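Local coordinates for hypothetical protein Atu2648 (Agrobacterium tumefaciens str. C58, PDB 1ZCE) that is of unknown function but has an EVE domain, related to the ASCH and PUA domains, and so may bind RNA or another nucleic acid, at residues Lys104-Pro107 / Lys108-Lys111. Sequence-based numbering, arbitrary orientation.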
loop_
_atom_site.group_PDB
_atom_site.type_symbol
_atom_site.label_atom_id
_atom_site.label_comp_id
_atom_site.label_asym_id
_atom_site.label_seq_id
_atom_site.Cartn_x
_atom_site.Cartn_y
_atom_site.Cartn_z
ATOM N N LYS A 104 1.937 -8.453 14.188
ATOM C CA LYS A 104 3.096 -9.157 14.726
ATOM C C LYS A 104 2.723 -10.334 15.626
ATOM O O LYS A 104 3.526 -11.242 15.825
ATOM C CB LYS A 104 3.997 -8.183 15.495
ATOM C CG LYS A 104 4.723 -7.185 14.608
ATOM C CD LYS A 104 5.692 -6.334 15.408
ATOM C CE LYS A 104 6.496 -5.412 14.504
ATOM N NZ LYS A 104 7.498 -4.632 15.280
ATOM N N ALA A 105 1.504 -10.323 16.155
ATOM C CA ALA A 105 1.044 -11.394 17.033
ATOM C C ALA A 105 0.387 -12.540 16.265
ATOM O O ALA A 105 0.113 -13.593 16.833
ATOM C CB ALA A 105 0.068 -10.835 18.063
ATOM N N ASN A 106 0.137 -12.339 14.974
ATOM C CA ASN A 106 -0.504 -13.364 14.151
ATOM C C ASN A 106 0.532 -14.277 13.487
ATOM O O ASN A 106 1.271 -13.847 12.603
ATOM C CB ASN A 106 -1.362 -12.697 13.077
ATOM C CG ASN A 106 -2.306 -13.665 12.403
ATOM O OD1 ASN A 106 -1.979 -14.836 12.215
ATOM N ND2 ASN A 106 -3.481 -13.180 12.021
ATOM N N PRO A 107 0.579 -15.562 13.881
ATOM C CA PRO A 107 1.562 -16.464 13.271
ATOM C C PRO A 107 1.484 -16.594 11.750
ATOM O O PRO A 107 2.487 -16.875 11.099
ATOM C CB PRO A 107 1.302 -17.790 13.985
ATOM C CG PRO A 107 -0.155 -17.729 14.290
ATOM C CD PRO A 107 -0.328 -16.304 14.775
ATOM N N LYS A 108 0.301 -16.387 11.185
ATOM C CA LYS A 108 0.123 -16.496 9.740
ATOM C C LYS A 108 0.770 -15.335 8.988
ATOM O O LYS A 108 0.949 -15.393 7.770
ATOM C CB LYS A 108 -1.370 -16.558 9.410
ATOM C CG LYS A 108 -2.088 -17.718 10.088
ATOM C CD LYS A 108 -3.601 -17.604 9.976
ATOM C CE LYS A 108 -4.076 -17.737 8.541
ATOM N NZ LYS A 108 -5.555 -17.602 8.450
ATOM N N LEU A 109 1.135 -14.288 9.720
ATOM C CA LEU A 109 1.734 -13.109 9.110
ATOM C C LEU A 109 3.216 -12.930 9.436
ATOM O O LEU A 109 3.785 -11.871 9.169
ATOM C CB LEU A 109 0.952 -11.864 9.544
ATOM C CG LEU A 109 -0.564 -11.898 9.301
ATOM C CD1 LEU A 109 -1.179 -10.600 9.794
ATOM C CD2 LEU A 109 -0.860 -12.109 7.824
ATOM N N GLU A 110 3.843 -13.968 9.986
ATOM C CA GLU A 110 5.258 -13.908 10.361
ATOM C C GLU A 110 6.234 -13.596 9.236
ATOM O O GLU A 110 7.314 -13.054 9.484
ATOM C CB GLU A 110 5.701 -15.221 11.005
ATOM C CG GLU A 110 5.010 -15.568 12.297
ATOM C CD GLU A 110 5.799 -16.578 13.104
ATOM O OE1 GLU A 110 6.198 -17.618 12.534
ATOM O OE2 GLU A 110 6.019 -16.330 14.307
ATOM N N LYS A 111 5.878 -13.957 8.009
ATOM C CA LYS A 111 6.762 -13.714 6.875
ATOM C C LYS A 111 6.352 -12.486 6.074
ATOM O O LYS A 111 6.928 -12.201 5.026
ATOM C CB LYS A 111 6.797 -14.943 5.959
ATOM C CG LYS A 111 7.373 -16.190 6.620
ATOM C CD LYS A 111 7.332 -17.392 5.683
ATOM C CE LYS A 111 7.918 -18.636 6.335
ATOM N NZ LYS A 111 9.367 -18.488 6.645
#
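Asn106 turns its carboxamide forward into the turn that follows helix 100-105 and accepts the backbone N-H of Lys108, OD1 to N 2.9 Å. CG stands opposite the residue's own N (chi1 -166°), which swings the amide to the carbonyl side, and the donor lies 28° from the plane of the side-chain C=O. OD1 also rests against CB of Lys108, at 3.3 Å. This side-chain bond, with Pro107 between its ends, makes an Asx-Pro turn. The backbone O of Asn106 takes the N-H of Leu109 (O to N 2.9 Å) from well above its carbonyl plane, closing the overlapping turn over Pro107 and Lys108. Leu109 slants across Asn106, its CG and CD1 each 3.9 Å from CB of the asparagine, and continues onto Val133 and Met136 of helix 127-136. Further out, CG of Glu110 leans on Pro107 O at 3.1 Å, and the same oxygen weakly accepts the N-H of Glu110. Glu132 receives both ND2 of Asn106 and NZ of Lys108, a salt bridge in the latter case; its carboxylate thereby probably settles which way the amide faces, keeping OD1 toward the turn and tying this surface loop to helix 127-136.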